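Local coordinates for protein phosphoribosyltransferase (Thermus thermophilus, PDB 1WD5) that is a predicted phosphoribosyltransferase whose substrate is not established, and probably has glycosyltransferase activity, at residues Pro31-Arg43 / Glu193-Trp206. Sequence-based numbering, arbitrary orientation.
Sequences PRGGVVVADEVAR and EVTDEDVEAILLEW
Helix 33-43 and helix 196-204 run nearly parallel, their axes 22° apart and 9.7 Å from each other at closest approach, with Gly33 beside Val194 at one end and Asp39 beside Ile202 toward the other. Arg32, at the N-terminal end of segment 31-43, grips the approach to helix 196-204. Its NE donates to Val194 O at 2.7 Å, in the carbonyl plane, while NH2 points almost straight (175°) at the syn lone pair of Glu193 OE2, completing a salt bridge of 3.0 Å. The bend at chi3 (-69°) turns the guanidinium so that its edge serves both oxygens, and the aliphatic CB lies against Val199 CG2. With an alanine in its place, Val194 O and the Glu193 carboxylate are likely to lose these donors, and residues 193-195 would be less firmly held. Thr195 and Asp198 form a capping box that closes the helix start. Asp196, nearby, gives its carboxylate to Arg105 and Tyr109 of helix 88-112.

Between the helices, branched aliphatic residues fill the seam: Val36 CG2 touches both Val194 CG2 and Ile202 CD1, and Val35 CG1 meets Ile202 CG2 at 3.9 Å. Val194 CG2 rests 4.0 Å from Gly33 CA.

At the far end Trp206 brings its indole edge to Asp39, NE1 donating to OD1 at 2.8 Å nearly along the C-O axis. Asp39 CG is anti to the backbone N, which directs the carboxylate across the seam. Its OD2 binds Arg43 NE and also Arg7 of helix 6-17. Arg43 lays one guanidinium face over Trp206 CZ2, and Ala42 CB packs against CH2. The buried Asp39 charge is shared among an indole N-H and two arginines, probably stabilising its ionised form, and polar clasps flanking an apolar middle tie the C-terminal helix to the phosphoribosyltransferase-like core.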
loop_
_atom_site.group_PDB
_atom_site.type_symbol
_atom_site.label_atom_id
_atom_site.label_comp_id
_atom_site.label_asym_id
_atom_site.label_seq_id
_atom_site.Cartn_x
_atom_site.Cartn_y
_atom_site.Cartn_z
ATOM N N PRO A 31 5.675 0.617 1.943
ATOM C CA PRO A 31 6.903 0.977 2.667
ATOM C C PRO A 31 6.670 2.244 3.489
ATOM O O PRO A 31 5.949 3.134 3.037
ATOM C CB PRO A 31 7.913 1.223 1.544
ATOM C CG PRO A 31 7.356 0.453 0.374
ATOM C CD PRO A 31 5.878 0.701 0.489
ATOM N N ARG A 32 7.244 2.331 4.691
ATOM C CA ARG A 32 8.067 1.278 5.284
ATOM C C ARG A 32 7.372 0.695 6.518
ATOM O O ARG A 32 7.356 -0.518 6.710
ATOM C CB ARG A 32 9.448 1.822 5.672
ATOM C CG ARG A 32 10.304 2.238 4.468
ATOM C CD ARG A 32 11.769 2.452 4.845
ATOM N NE ARG A 32 11.980 3.622 5.693
ATOM C CZ ARG A 32 12.004 4.879 5.256
ATOM N NH1 ARG A 32 11.831 5.152 3.967
ATOM N NH2 ARG A 32 12.212 5.871 6.112
ATOM N N GLY A 33 6.798 1.562 7.348
ATOM C CA GLY A 33 6.114 1.096 8.541
ATOM C C GLY A 33 5.003 0.111 8.215
ATOM O O GLY A 33 4.713 -0.802 8.995
ATOM N N GLY A 34 4.381 0.297 7.054
ATOM C CA GLY A 34 3.308 -0.583 6.640
ATOM C C GLY A 34 3.743 -2.029 6.479
ATOM O O GLY A 34 2.931 -2.947 6.615
ATOM N N VAL A 35 5.022 -2.243 6.191
ATOM C CA VAL A 35 5.531 -3.596 6.010
ATOM C C VAL A 35 5.501 -4.349 7.333
ATOM O O VAL A 35 5.320 -5.561 7.352
ATOM C CB VAL A 35 6.969 -3.586 5.434
ATOM C CG1 VAL A 35 7.516 -5.007 5.350
ATOM C CG2 VAL A 35 6.965 -2.960 4.044
ATOM N N VAL A 36 5.663 -3.632 8.443
ATOM C CA VAL A 36 5.623 -4.275 9.756
ATOM C C VAL A 36 4.213 -4.782 10.035
ATOM O O VAL A 36 4.024 -5.927 10.456
ATOM C CB VAL A 36 6.026 -3.306 10.885
ATOM C CG1 VAL A 36 5.892 -4.003 12.230
ATOM C CG2 VAL A 36 7.461 -2.838 10.683
ATOM N N VAL A 37 3.218 -3.928 9.799
ATOM C CA VAL A 37 1.835 -4.324 10.024
ATOM C C VAL A 37 1.498 -5.481 9.087
ATOM O O VAL A 37 0.867 -6.456 9.493
ATOM C CB VAL A 37 0.850 -3.161 9.755
ATOM C CG1 VAL A 37 -0.575 -3.612 10.065
ATOM C CG2 VAL A 37 1.218 -1.941 10.619
ATOM N N ALA A 38 1.928 -5.366 7.832
ATOM C CA ALA A 38 1.667 -6.389 6.818
ATOM C C ALA A 38 2.273 -7.749 7.177
ATOM O O ALA A 38 1.648 -8.799 6.982
ATOM C CB ALA A 38 2.202 -5.924 5.468
ATOM N N ASP A 39 3.500 -7.731 7.687
ATOM C CA ASP A 39 4.170 -8.968 8.062
ATOM C C ASP A 39 3.390 -9.689 9.162
ATOM O O ASP A 39 3.226 -10.908 9.116
ATOM C CB ASP A 39 5.593 -8.677 8.551
ATOM C CG ASP A 39 6.337 -9.939 8.952
ATOM O OD1 ASP A 39 6.785 -10.681 8.056
ATOM O OD2 ASP A 39 6.462 -10.199 10.166
ATOM N N GLU A 40 2.913 -8.938 10.154
ATOM C CA GLU A 40 2.161 -9.545 11.246
ATOM C C GLU A 40 0.866 -10.144 10.699
ATOM O O GLU A 40 0.465 -11.233 11.095
ATOM C CB GLU A 40 1.854 -8.500 12.325
ATOM C CG GLU A 40 1.238 -9.049 13.623
ATOM C CD GLU A 40 2.132 -10.054 14.339
ATOM O OE1 GLU A 40 3.374 -9.930 14.252
ATOM O OE2 GLU A 40 1.593 -10.965 15.004
ATOM N N VAL A 41 0.217 -9.437 9.774
ATOM C CA VAL A 41 -1.027 -9.935 9.188
ATOM C C VAL A 41 -0.764 -11.227 8.426
ATOM O O VAL A 41 -1.476 -12.213 8.594
ATOM C CB VAL A 41 -1.649 -8.911 8.209
ATOM C CG1 VAL A 41 -2.768 -9.571 7.405
ATOM C CG2 VAL A 41 -2.201 -7.720 8.980
ATOM N N ALA A 42 0.268 -11.219 7.592
ATOM C CA ALA A 42 0.617 -12.391 6.801
ATOM C C ALA A 42 0.881 -13.605 7.691
ATOM O O ALA A 42 0.464 -14.717 7.369
ATOM C CB ALA A 42 1.843 -12.094 5.938
ATOM N N ARG A 43 1.563 -13.392 8.811
ATOM C CA ARG A 43 1.859 -14.497 9.723
ATOM C C ARG A 43 0.610 -15.028 10.428
ATOM O O ARG A 43 0.493 -16.230 10.672
ATOM C CB ARG A 43 2.904 -14.062 10.760
ATOM C CG ARG A 43 4.270 -13.770 10.151
ATOM C CD ARG A 43 5.258 -13.156 11.150
ATOM N NE ARG A 43 6.537 -12.905 10.488
ATOM C CZ ARG A 43 7.389 -13.863 10.141
ATOM N NH1 ARG A 43 7.104 -15.133 10.411
ATOM N NH2 ARG A 43 8.503 -13.562 9.489
ATOM N N GLU A 193 10.809 4.749 14.088
ATOM C CA GLU A 193 11.245 4.694 12.697
ATOM C C GLU A 193 11.521 3.264 12.216
ATOM O O GLU A 193 12.087 2.452 12.947
ATOM C CB GLU A 193 12.514 5.544 12.551
ATOM C CG GLU A 193 13.308 5.385 11.258
ATOM C CD GLU A 193 12.541 5.815 10.021
ATOM O OE1 GLU A 193 11.713 6.744 10.121
ATOM O OE2 GLU A 193 12.781 5.233 8.943
ATOM N N VAL A 194 11.107 2.966 10.986
ATOM C CA VAL A 194 11.346 1.662 10.365
ATOM C C VAL A 194 12.223 1.971 9.147
ATOM O O VAL A 194 11.761 2.569 8.176
ATOM C CB VAL A 194 10.027 0.993 9.917
ATOM C CG1 VAL A 194 10.325 -0.278 9.120
ATOM C CG2 VAL A 194 9.178 0.644 11.146
ATOM N N THR A 195 13.493 1.583 9.217
ATOM C CA THR A 195 14.452 1.864 8.149
ATOM C C THR A 195 14.387 0.889 6.976
ATOM O O THR A 195 13.761 -0.171 7.063
ATOM C CB THR A 195 15.888 1.819 8.687
ATOM O OG1 THR A 195 16.209 0.467 9.026
ATOM C CG2 THR A 195 16.029 2.682 9.943
ATOM N N ASP A 196 15.047 1.253 5.879
ATOM C CA ASP A 196 15.082 0.385 4.710
ATOM C C ASP A 196 15.716 -0.939 5.132
ATOM O O ASP A 196 15.308 -2.006 4.663
ATOM C CB ASP A 196 15.898 1.022 3.577
ATOM C CG ASP A 196 15.122 2.094 2.823
ATOM O OD1 ASP A 196 13.989 1.816 2.369
ATOM O OD2 ASP A 196 15.648 3.215 2.671
ATOM N N GLU A 197 16.707 -0.875 6.019
ATOM C CA GLU A 197 17.356 -2.094 6.490
ATOM C C GLU A 197 16.361 -2.934 7.286
ATOM O O GLU A 197 16.399 -4.163 7.233
ATOM C CB GLU A 197 18.579 -1.777 7.356
ATOM C CG GLU A 197 19.678 -1.006 6.636
ATOM C CD GLU A 197 21.046 -1.199 7.277
ATOM O OE1 GLU A 197 21.106 -1.387 8.513
ATOM O OE2 GLU A 197 22.061 -1.152 6.544
ATOM N N ASP A 198 15.470 -2.279 8.030
ATOM C CA ASP A 198 14.463 -3.022 8.790
ATOM C C ASP A 198 13.508 -3.714 7.812
ATOM O O ASP A 198 13.108 -4.856 8.029
ATOM C CB ASP A 198 13.669 -2.096 9.721
ATOM C CG ASP A 198 14.519 -1.521 10.848
ATOM O OD1 ASP A 198 15.459 -2.208 11.303
ATOM O OD2 ASP A 198 14.235 -0.388 11.292
ATOM N N VAL A 199 13.145 -3.028 6.732
ATOM C CA VAL A 199 12.250 -3.623 5.745
ATOM C C VAL A 199 12.938 -4.806 5.078
ATOM O O VAL A 199 12.319 -5.843 4.861
ATOM C CB VAL A 199 11.826 -2.609 4.665
ATOM C CG1 VAL A 199 11.043 -3.318 3.559
ATOM C CG2 VAL A 199 10.960 -1.511 5.296
ATOM N N GLU A 200 14.221 -4.652 4.766
ATOM C CA GLU A 200 14.986 -5.723 4.138
ATOM C C GLU A 200 15.057 -6.946 5.041
ATOM O O GLU A 200 14.960 -8.080 4.570
ATOM C CB GLU A 200 16.405 -5.258 3.815
ATOM C CG GLU A 200 16.528 -4.416 2.554
ATOM C CD GLU A 200 17.966 -3.998 2.280
ATOM O OE1 GLU A 200 18.871 -4.854 2.406
ATOM O OE2 GLU A 200 18.188 -2.818 1.931
ATOM N N ALA A 201 15.242 -6.713 6.337
ATOM C CA ALA A 201 15.323 -7.803 7.310
ATOM C C ALA A 201 14.016 -8.596 7.299
ATOM O O ALA A 201 14.022 -9.827 7.331
ATOM C CB ALA A 201 15.580 -7.242 8.697
ATOM N N ILE A 202 12.896 -7.880 7.248
ATOM C CA ILE A 202 11.590 -8.521 7.221
ATOM C C ILE A 202 11.397 -9.304 5.926
ATOM O O ILE A 202 10.982 -10.462 5.953
ATOM C CB ILE A 202 10.467 -7.482 7.357
ATOM C CG1 ILE A 202 10.520 -6.856 8.753
ATOM C CG2 ILE A 202 9.115 -8.137 7.112
ATOM C CD1 ILE A 202 9.528 -5.742 8.963
ATOM N N LEU A 203 11.716 -8.675 4.798
ATOM C CA LEU A 203 11.572 -9.312 3.493
ATOM C C LEU A 203 12.405 -10.591 3.327
ATOM O O LEU A 203 11.979 -11.532 2.649
ATOM C CB LEU A 203 11.940 -8.318 2.383
ATOM C CG LEU A 203 11.003 -7.126 2.145
ATOM C CD1 LEU A 203 11.585 -6.220 1.061
ATOM C CD2 LEU A 203 9.632 -7.628 1.725
ATOM N N LEU A 204 13.589 -10.616 3.935
ATOM C CA LEU A 204 14.491 -11.767 3.850
ATOM C C LEU A 204 13.871 -13.067 4.342
ATOM O O LEU A 204 14.133 -14.136 3.787
ATOM C CB LEU A 204 15.777 -11.490 4.640
ATOM C CG LEU A 204 16.837 -10.617 3.963
ATOM C CD1 LEU A 204 17.870 -10.154 4.983
ATOM C CD2 LEU A 204 17.507 -11.408 2.846
ATOM N N GLU A 205 13.053 -12.977 5.386
ATOM C CA GLU A 205 12.396 -14.154 5.954
ATOM C C GLU A 205 11.399 -14.800 4.987
ATOM O O GLU A 205 10.990 -15.951 5.187
ATOM C CB GLU A 205 11.654 -13.783 7.247
ATOM C CG GLU A 205 12.520 -13.656 8.501
ATOM C CD GLU A 205 13.139 -14.985 8.931
ATOM O OE1 GLU A 205 14.079 -15.454 8.259
ATOM O OE2 GLU A 205 12.684 -15.564 9.940
ATOM N N TRP A 206 11.007 -14.073 3.943
ATOM C CA TRP A 206 10.032 -14.609 2.995
ATOM C C TRP A 206 10.588 -15.076 1.657
ATOM O O TRP A 206 9.828 -15.451 0.764
ATOM C CB TRP A 206 8.910 -13.591 2.758
ATOM C CG TRP A 206 8.152 -13.250 4.016
ATOM C CD1 TRP A 206 8.460 -12.277 4.924
ATOM C CD2 TRP A 206 6.997 -13.926 4.530
ATOM N NE1 TRP A 206 7.569 -12.307 5.977
ATOM C CE2 TRP A 206 6.662 -13.310 5.757
ATOM C CE3 TRP A 206 6.212 -14.994 4.073
ATOM C CZ2 TRP A 206 5.577 -13.728 6.533
ATOM C CZ3 TRP A 206 5.129 -15.408 4.851
ATOM C CH2 TRP A 206 4.825 -14.774 6.064
#